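Local coordinates for protein putative rRNA methylase (Clostridium thermocellum ATCC 27405, PDB 3EEY) that binds S-adenosylmethionine and probably acts as a methyltransferase, putatively one that modifies ribosomal RNA, at residues D36-A41 / T68-I73. Residues are numbered along the deposited sequence; the frame is centred on the assembly and turned at random.
With SAM (S-adenosylmethionine), chain K.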
ATOM      1  N   ASP A  36       6.256 -19.346   1.769  1.00 46.16           N
ATOM      2  CA  ASP A  36       5.188 -18.882   0.874  1.00 42.08           C
ATOM      3  C   ASP A  36       4.467 -20.025   0.154  1.00 40.13           C
ATOM      4  O   ASP A  36       3.272 -19.926  -0.104  1.00 34.97           O
ATOM      5  CB  ASP A  36       5.726 -17.887  -0.156  1.00 44.52           C
ATOM      6  CG  ASP A  36       6.138 -16.556   0.456  1.00 50.77           C
ATOM      7  OD1 ASP A  36       5.864 -16.317   1.646  1.00 55.67           O
ATOM      8  OD2 ASP A  36       6.735 -15.735  -0.267  1.00 60.05           O
ATOM      9  N   THR A  37       5.201 -21.093  -0.170  1.00 46.42           N
ATOM     10  CA  THR A  37       4.624 -22.281  -0.807  1.00 44.03           C
ATOM     11  C   THR A  37       3.600 -22.947   0.115  1.00 43.60           C
ATOM     12  O   THR A  37       2.500 -23.278  -0.324  1.00 40.05           O
ATOM     13  CB  THR A  37       5.698 -23.330  -1.208  1.00 47.52           C
ATOM     14  OG1 THR A  37       6.939 -22.683  -1.520  1.00 45.49           O
ATOM     15  CG2 THR A  37       5.222 -24.148  -2.410  1.00 41.88           C
ATOM     16  N   ALA A  38       3.971 -23.116   1.386  1.00 42.62           N
ATOM     17  CA  ALA A  38       3.086 -23.677   2.416  1.00 46.34           C
ATOM     18  C   ALA A  38       1.866 -22.793   2.630  1.00 45.86           C
ATOM     19  O   ALA A  38       0.731 -23.283   2.713  1.00 41.52           O
ATOM     20  CB  ALA A  38       3.841 -23.865   3.729  1.00 42.07           C
ATOM     21  N   PHE A  39       2.125 -21.490   2.710  1.00 43.52           N
ATOM     22  CA  PHE A  39       1.089 -20.462   2.811  1.00 41.79           C
ATOM     23  C   PHE A  39       0.075 -20.531   1.656  1.00 40.35           C
ATOM     24  O   PHE A  39      -1.134 -20.511   1.888  1.00 36.72           O
ATOM     25  CB  PHE A  39       1.741 -19.072   2.891  1.00 39.40           C
ATOM     26  CG  PHE A  39       0.793 -17.935   2.652  1.00 41.18           C
ATOM     27  CD1 PHE A  39      -0.183 -17.622   3.582  1.00 39.94           C
ATOM     28  CD2 PHE A  39       0.887 -17.164   1.503  1.00 36.44           C
ATOM     29  CE1 PHE A  39      -1.063 -16.569   3.365  1.00 44.25           C
ATOM     30  CE2 PHE A  39       0.018 -16.111   1.283  1.00 43.75           C
ATOM     31  CZ  PHE A  39      -0.962 -15.814   2.214  1.00 41.32           C
ATOM     32  N   LEU A  40       0.574 -20.614   0.426  1.00 41.79           N
ATOM     33  CA  LEU A  40      -0.279 -20.762  -0.757  1.00 43.20           C
ATOM     34  C   LEU A  40      -1.059 -22.081  -0.773  1.00 44.02           C
ATOM     35  O   LEU A  40      -2.232 -22.113  -1.165  1.00 39.11           O
ATOM     36  CB  LEU A  40       0.544 -20.619  -2.039  1.00 38.93           C
ATOM     37  CG  LEU A  40       0.993 -19.220  -2.464  1.00 42.28           C
ATOM     38  CD1 LEU A  40       2.033 -19.303  -3.570  1.00 34.99           C
ATOM     39  CD2 LEU A  40      -0.178 -18.345  -2.891  1.00 40.89           C
ATOM     40  N   ALA A  41      -0.407 -23.154  -0.326  1.00 48.92           N
ATOM     41  CA  ALA A  41      -1.018 -24.480  -0.234  1.00 47.97           C
ATOM     42  C   ALA A  41      -2.197 -24.548   0.743  1.00 50.85           C
ATOM     43  O   ALA A  41      -3.196 -25.218   0.473  1.00 52.65           O
ATOM     44  CB  ALA A  41       0.036 -25.518   0.121  1.00 49.35           C
ATOM     45  N   THR A  68       5.733 -31.727   3.300  1.00 62.76           N
ATOM     46  CA  THR A  68       5.435 -33.105   3.721  1.00 73.53           C
ATOM     47  C   THR A  68       5.153 -33.132   5.228  1.00 71.11           C
ATOM     48  O   THR A  68       4.255 -33.849   5.695  1.00 71.22           O
ATOM     49  CB  THR A  68       6.592 -34.091   3.359  1.00 72.70           C
ATOM     50  OG1 THR A  68       7.008 -33.878   2.003  1.00 77.44           O
ATOM     51  CG2 THR A  68       6.157 -35.550   3.525  1.00 79.89           C
ATOM     52  N   ASP A  69       5.919 -32.321   5.961  1.00 67.44           N
ATOM     53  CA  ASP A  69       5.764 -32.127   7.403  1.00 65.98           C
ATOM     54  C   ASP A  69       4.406 -31.548   7.783  1.00 70.84           C
ATOM     55  O   ASP A  69       3.891 -31.852   8.854  1.00 72.81           O
ATOM     56  CB  ASP A  69       6.859 -31.204   7.955  1.00 62.95           C
ATOM     57  CG  ASP A  69       8.194 -31.914   8.157  1.00 72.06           C
ATOM     58  OD1 ASP A  69       8.284 -33.137   7.904  1.00 71.52           O
ATOM     59  OD2 ASP A  69       9.166 -31.237   8.567  1.00 62.76           O
ATOM     60  N   LEU A  70       3.833 -30.725   6.906  1.00 69.39           N
ATOM     61  CA  LEU A  70       2.570 -30.049   7.194  1.00 65.10           C
ATOM     62  C   LEU A  70       1.364 -30.656   6.512  1.00 62.51           C
ATOM     63  O   LEU A  70       0.281 -30.079   6.584  1.00 66.29           O
ATOM     64  CB  LEU A  70       2.652 -28.575   6.813  1.00 66.23           C
ATOM     65  CG  LEU A  70       3.860 -27.760   7.265  1.00 69.53           C
ATOM     66  CD1 LEU A  70       3.831 -26.396   6.616  1.00 73.45           C
ATOM     67  CD2 LEU A  70       3.938 -27.638   8.776  1.00 75.73           C
ATOM     68  N   ASN A  71       1.553 -31.797   5.853  1.00 62.33           N
ATOM     69  CA  ASN A  71       0.477 -32.490   5.160  1.00 61.18           C
ATOM     70  C   ASN A  71      -0.048 -31.664   3.970  1.00 67.12           C
ATOM     71  O   ASN A  71      -1.258 -31.574   3.745  1.00 68.55           O
ATOM     72  CB  ASN A  71      -0.637 -32.863   6.155  1.00 53.62           C
ATOM     73  CG  ASN A  71      -1.451 -34.040   5.707  1.00 47.59           C
ATOM     74  OD1 ASN A  71      -0.943 -34.958   5.066  1.00 57.02           O
ATOM     75  ND2 ASN A  71      -2.733 -34.025   6.045  1.00 59.96           N
ATOM     76  N   LEU A  72       0.880 -31.068   3.215  1.00 69.71           N
ATOM     77  CA  LEU A  72       0.542 -30.153   2.109  1.00 69.18           C
ATOM     78  C   LEU A  72       1.227 -30.426   0.763  1.00 66.72           C
ATOM     79  O   LEU A  72       1.022 -29.675  -0.182  1.00 70.52           O
ATOM     80  CB  LEU A  72       0.812 -28.698   2.518  1.00 65.41           C
ATOM     81  CG  LEU A  72      -0.003 -28.051   3.647  1.00 56.72           C
ATOM     82  CD1 LEU A  72       0.640 -26.747   4.086  1.00 50.86           C
ATOM     83  CD2 LEU A  72      -1.454 -27.822   3.251  1.00 47.27           C
ATOM     84  N   ILE A  73       2.026 -31.488   0.680  1.00 68.08           N
ATOM     85  CA  ILE A  73       2.787 -31.823  -0.535  1.00 67.48           C
ATOM     86  C   ILE A  73       1.878 -32.317  -1.688  1.00 68.46           C
ATOM     87  O   ILE A  73       2.266 -32.282  -2.860  1.00 70.36           O
ATOM     88  CB  ILE A  73       3.958 -32.824  -0.196  1.00 66.47           C
ATOM     89  CG1 ILE A  73       5.002 -32.911  -1.318  1.00 68.66           C
ATOM     90  CG2 ILE A  73       3.433 -34.208   0.174  1.00 69.90           C
ATOM     91  CD1 ILE A  73       6.020 -31.803  -1.319  1.00 59.52           C
TER
HETATM   92  N   SAM K 300       9.817 -17.181  -0.526  1.00 55.01           N
HETATM   93  CA  SAM K 300      11.138 -17.735  -0.093  1.00 64.02           C
HETATM   94  C   SAM K 300      11.074 -18.355   1.305  1.00 62.82           C
HETATM   95  O   SAM K 300      12.087 -18.549   1.986  1.00 62.55           O
HETATM   96  OXT SAM K 300       9.990 -18.694   1.780  1.00 68.37           O
HETATM   97  CB  SAM K 300      12.227 -16.675  -0.211  1.00 60.84           C
HETATM   98  CG  SAM K 300      12.810 -16.591  -1.619  1.00 54.72           C
HETATM   99  SD  SAM K 300      14.571 -16.158  -1.653  1.00 40.18           S
HETATM  100  CE  SAM K 300      14.485 -14.403  -1.203  1.00 61.42           C
HETATM  101  C5' SAM K 300      14.864 -16.124  -3.442  1.00 51.26           C
HETATM  102  C4' SAM K 300      14.847 -17.543  -4.020  1.00 50.71           C
HETATM  103  O4' SAM K 300      14.688 -17.521  -5.426  1.00 46.78           O
HETATM  104  C3' SAM K 300      16.138 -18.306  -3.727  1.00 52.41           C
HETATM  105  O3' SAM K 300      15.801 -19.547  -3.151  1.00 47.92           O
HETATM  106  C2' SAM K 300      16.796 -18.492  -5.080  1.00 53.28           C
HETATM  107  O2' SAM K 300      17.507 -19.710  -5.190  1.00 46.74           O
HETATM  108  C1' SAM K 300      15.588 -18.443  -6.009  1.00 44.92           C
HETATM  109  N9  SAM K 300      15.917 -18.060  -7.396  1.00 44.64           N
HETATM  110  C8  SAM K 300      16.990 -17.335  -7.858  1.00 39.33           C
HETATM  111  N7  SAM K 300      16.886 -17.231  -9.206  1.00 41.58           N
HETATM  112  C5  SAM K 300      15.764 -17.882  -9.602  1.00 36.22           C
HETATM  113  C6  SAM K 300      15.174 -18.100 -10.842  1.00 31.10           C
HETATM  114  N6  SAM K 300      15.704 -17.623 -11.966  1.00 42.74           N
HETATM  115  N1  SAM K 300      14.010 -18.833 -10.904  1.00 46.60           N
HETATM  116  C2  SAM K 300      13.419 -19.355  -9.773  1.00 30.90           C
HETATM  117  N3  SAM K 300      14.002 -19.126  -8.553  1.00 39.95           N
HETATM  118  C4  SAM K 300      15.152 -18.409  -8.470  1.00 33.83           C
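Leu72 and Leu70 reach across to two alanines one helical turn apart, Ala38 and Ala41. Side chain meets side chain only through apolar carbons, no hydrogen bond joins 36-41 to 68-73, and the two bury 159 Å² between them. Leu72 carries the larger share. Its CB lies 4.1 Å from Ala41 CB, next to the closest backbone approach, where the CA atoms of Ala41 and Leu72 are 6.3 Å apart. Both methyl branches of Leu72 also come near Ala41 CB, so the alanine methyl sits over the three carbons bonded to CG. With CG anti to the carbonyl carbon (chi1 -65°), the branches of Leu72 run alongside Ala41 CB and CD1 continues to the preceding turn, 3.7 Å from Ala38 O, a van der Waals contact with a backbone carbonyl. Leu70 adds a single methyl, its CD1 standing 3.8 Å from Ala38 CB.

The chain turns here at a Schellman motif that ends helix 57-69, with Asn71 as C-prime residue at positive phi (66°); Leu72 N bonds back to Leu67 O, while the Asn71 N to Thr68 O bond is weak at 3.4 Å. The leucines on either side of Asn71 both have CB pointing toward helix 35-44. Leu72 also packs on Leu67 of the preceding helix.

Other faces of segment 36-41 serve the cofactor side and the sheet. Asp36 OD2 lies 3.4 Å from the amino N of S-adenosylmethionine, and its OD1 is hydrogen-bonded to His13. Leu40 packs on Val26 of strand 25-28. Small residues meeting leucines from the Schellman turn and the loop just after it thus join helix 35-44, whose Asp36 binds the cofactor, to the end of helix 57-69 in the Rossmann-like methyltransferase fold.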